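Local atomic coordinates of extrinsic protein in photosystem II (Chaetoceros gracilis, PDB entry 4K7B), a protein that is an extrinsic subunit of photosystem II in a marine diatom and probably supports the function of the oxygen-evolving complex. Residues 43-48 / 90-95. Sequence-based numbering, arbitrary orientation. Where two conformers were deposited one is given.
Sequences ILFNSG and NEIRPL
F45 of helix 39-49 reaches the loop after helix 76-89 and lays one ring face against the side chain of I92. The methyl I92 CD1 sits 3.8 Å from the centroid of the F45 ring, 16° off its normal, a CH-pi contact displaced toward the rim. Beside it, near the ring's far end, I92 CG1 comes 3.6 Å from F45 CZ. N90 adds its methylene obliquely, with N90 CB 3.8 Å from F45 CE2. The F45 side chain leaves its helix with CG anti to the backbone N (chi1 -179°), which carries the ring out to these two residues. With F45 replaced by alanine, I92 CD1 would probably lose the aromatic face it rests on, and a gap is likely to open between helix and loop. No hydrogen bond joins the segments; the buried amide of N90 is satisfied elsewhere, OD1 by Y50 and ND2 by Q63 and the Y86 carbonyl. R13, Y16 and Y86 also touch F45. E91, at positive phi, is C-prime of the Schellman motif ending helix 76-89, with I92 N bonded to M87 O. This is buried helix-to-loop packing, joining helix 39-49 to the loop that leaves this motif, in an all-helical protein of the PsbQ-like clan.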
ATOM      1  N   ILE A  43      -1.501   1.708   9.063  1.00 11.21           N
ATOM      2  CA  ILE A  43      -2.220   1.677  10.339  1.00 11.24           C
ATOM      3  C   ILE A  43      -3.684   2.099  10.170  1.00 10.67           C
ATOM      4  O   ILE A  43      -4.609   1.423  10.642  1.00 12.24           O
ATOM      5  CB  ILE A  43      -1.557   2.592  11.368  1.00 12.86           C
ATOM      6  CG1 ILE A  43      -0.141   2.102  11.671  1.00 12.67           C
ATOM      7  CG2 ILE A  43      -2.381   2.634  12.642  1.00 14.61           C
ATOM      8  CD1 ILE A  43       0.681   3.098  12.495  1.00 13.11           C
ATOM      9  N   LEU A  44      -3.881   3.214   9.472  1.00 11.64           N
ATOM     10  CA  LEU A  44      -5.198   3.825   9.373  1.00 10.68           C
ATOM     11  C   LEU A  44      -6.098   3.121   8.357  1.00 10.72           C
ATOM     12  O   LEU A  44      -7.323   3.120   8.508  1.00 11.94           O
ATOM     13  CB  LEU A  44      -5.060   5.316   9.078  1.00 10.49           C
ATOM     14  CG  LEU A  44      -4.379   6.061  10.226  1.00 14.32           C
ATOM     15  CD1 LEU A  44      -4.066   7.495   9.833  1.00 15.08           C
ATOM     16  CD2 LEU A  44      -5.216   5.997  11.487  1.00 17.66           C
ATOM     17  N   PHE A  45      -5.505   2.496   7.338  1.00 10.32           N
ATOM     18  CA  PHE A  45      -6.280   1.588   6.502  1.00 10.69           C
ATOM     19  C   PHE A  45      -6.759   0.425   7.341  1.00 10.67           C
ATOM     20  O   PHE A  45      -7.921   0.068   7.330  1.00 12.82           O
ATOM     21  CB  PHE A  45      -5.495   1.032   5.313  1.00 10.00           C
ATOM     22  CG  PHE A  45      -6.318   0.103   4.451  1.00  9.25           C
ATOM     23  CD1 PHE A  45      -7.053   0.600   3.380  1.00 10.18           C
ATOM     24  CD2 PHE A  45      -6.400  -1.260   4.743  1.00 10.24           C
ATOM     25  CE1 PHE A  45      -7.834  -0.236   2.601  1.00 11.04           C
ATOM     26  CE2 PHE A  45      -7.175  -2.103   3.976  1.00 11.70           C
ATOM     27  CZ  PHE A  45      -7.910  -1.595   2.896  1.00 13.05           C
ATOM     28  N   ASN A  46      -5.836  -0.207   8.057  1.00  9.24           N
ATOM     29  CA  ASN A  46      -6.217  -1.390   8.796  1.00  9.52           C
ATOM     30  C   ASN A  46      -7.291  -1.114   9.852  1.00 12.69           C
ATOM     31  O   ASN A  46      -8.204  -1.924  10.024  1.00 15.73           O
ATOM     32  CB  ASN A  46      -4.983  -2.034   9.448  1.00 10.61           C
ATOM     33  CG  ASN A  46      -3.972  -2.518   8.420  1.00 11.34           C
ATOM     34  OD1 ASN A  46      -4.295  -2.652   7.244  1.00 11.36           O
ATOM     35  ND2 ASN A  46      -2.743  -2.782   8.868  1.00 11.18           N
ATOM     36  N   SER A  47      -7.197   0.021  10.545  1.00 11.51           N
ATOM     37  CA  SER A  47      -8.175   0.359  11.587  0.56 13.73           C
ATOM     38  C   SER A  47      -9.481   0.929  11.021  1.00 13.56           C
ATOM     39  O   SER A  47     -10.555   0.668  11.560  1.00 16.68           O
ATOM     40  CB  SER A  47      -7.585   1.368  12.582  0.56 14.49           C
ATOM     41  OG  SER A  47      -6.522   0.809  13.334  0.56 16.14           O
ATOM     42  N   GLY A  48      -9.373   1.710   9.967  1.00 12.37           N
ATOM     43  CA  GLY A  48     -10.533   2.394   9.401  1.00 12.49           C
ATOM     44  C   GLY A  48     -11.358   1.561   8.450  1.00 12.52           C
ATOM     45  O   GLY A  48     -12.585   1.689   8.388  1.00 12.94           O
ATOM     46  N   ASN A  90      -6.799  -7.338   0.740  1.00 14.49           N
ATOM     47  CA  ASN A  90      -7.598  -6.255   1.292  1.00 14.02           C
ATOM     48  C   ASN A  90      -8.398  -5.466   0.263  1.00 13.64           C
ATOM     49  O   ASN A  90      -8.981  -4.429   0.581  1.00 15.77           O
ATOM     50  CB  ASN A  90      -6.714  -5.350   2.140  1.00 14.67           C
ATOM     51  CG  ASN A  90      -6.264  -6.047   3.397  1.00 12.73           C
ATOM     52  OD1 ASN A  90      -7.059  -6.250   4.307  1.00 16.11           O
ATOM     53  ND2 ASN A  90      -5.015  -6.489   3.421  1.00 14.35           N
ATOM     54  N   GLU A  91      -8.427  -5.986  -0.963  1.00 13.83           N
ATOM     55  CA  GLU A  91      -9.178  -5.380  -2.060  1.00 15.04           C
ATOM     56  C   GLU A  91      -8.748  -3.946  -2.313  1.00 16.11           C
ATOM     57  O   GLU A  91      -9.572  -3.079  -2.624  1.00 19.76           O
ATOM     58  CB  GLU A  91     -10.695  -5.462  -1.825  1.00 15.92           C
ATOM     59  CG  GLU A  91     -11.246  -6.873  -1.870  1.00 25.40           C
ATOM     60  CD  GLU A  91     -12.723  -6.892  -2.222  1.00 35.95           C
ATOM     61  OE1 GLU A  91     -13.459  -5.992  -1.761  1.00 32.00           O
ATOM     62  OE2 GLU A  91     -13.144  -7.800  -2.971  1.00 49.05           O
ATOM     63  N   ILE A  92      -7.453  -3.692  -2.157  1.00 13.14           N
ATOM     64  CA  ILE A  92      -6.910  -2.399  -2.544  1.00 12.94           C
ATOM     65  C   ILE A  92      -6.460  -2.541  -3.979  1.00 15.61           C
ATOM     66  O   ILE A  92      -5.599  -3.362  -4.290  1.00 16.79           O
ATOM     67  CB  ILE A  92      -5.712  -1.986  -1.676  1.00 12.80           C
ATOM     68  CG1 ILE A  92      -6.101  -1.966  -0.195  1.00 14.25           C
ATOM     69  CG2 ILE A  92      -5.200  -0.623  -2.116  1.00 14.57           C
ATOM     70  CD1 ILE A  92      -4.908  -1.777   0.739  1.00 13.85           C
ATOM     71  N   ARG A  93      -7.070  -1.759  -4.864  1.00 15.31           N
ATOM     72  CA  ARG A  93      -6.797  -1.892  -6.278  1.00 15.93           C
ATOM     73  C   ARG A  93      -5.607  -1.037  -6.683  1.00 13.11           C
ATOM     74  O   ARG A  93      -5.397   0.035  -6.130  1.00 16.50           O
ATOM     75  CB  ARG A  93      -8.050  -1.531  -7.078  1.00 15.85           C
ATOM     76  CG  ARG A  93      -9.200  -2.489  -6.765  1.00 19.14           C
ATOM     77  CD  ARG A  93     -10.479  -2.153  -7.503  1.00 33.42           C
ATOM     78  NE  ARG A  93     -11.423  -3.264  -7.414  1.00 46.48           N
ATOM     79  CZ  ARG A  93     -12.255  -3.463  -6.396  1.00 50.94           C
ATOM     80  NH1 ARG A  93     -12.271  -2.617  -5.374  1.00 51.85           N
ATOM     81  NH2 ARG A  93     -13.073  -4.507  -6.398  1.00 52.00           N
ATOM     82  N   PRO A  94      -4.796  -1.525  -7.625  1.00 15.01           N
ATOM     83  CA  PRO A  94      -3.701  -0.685  -8.112  1.00 15.34           C
ATOM     84  C   PRO A  94      -4.229   0.575  -8.785  1.00 17.35           C
ATOM     85  O   PRO A  94      -5.406   0.655  -9.142  1.00 16.44           O
ATOM     86  CB  PRO A  94      -2.997  -1.576  -9.134  1.00 20.81           C
ATOM     87  CG  PRO A  94      -3.394  -2.973  -8.768  1.00 26.13           C
ATOM     88  CD  PRO A  94      -4.786  -2.862  -8.246  1.00 19.31           C
ATOM     89  N   LEU A  95      -3.372   1.573  -8.931  1.00 20.07           N
ATOM     90  CA  LEU A  95      -3.795   2.805  -9.586  1.00 22.99           C
ATOM     91  C   LEU A  95      -3.639   2.689 -11.113  1.00 27.38           C
ATOM     92  O   LEU A  95      -2.913   1.834 -11.603  1.00 26.92           O
ATOM     93  CB  LEU A  95      -3.073   4.010  -8.965  1.00 21.55           C
ATOM     94  CG  LEU A  95      -3.621   4.349  -7.566  1.00 21.58           C
ATOM     95  CD1 LEU A  95      -2.660   5.226  -6.768  1.00 25.20           C
ATOM     96  CD2 LEU A  95      -5.014   4.988  -7.652  1.00 26.73           C
TER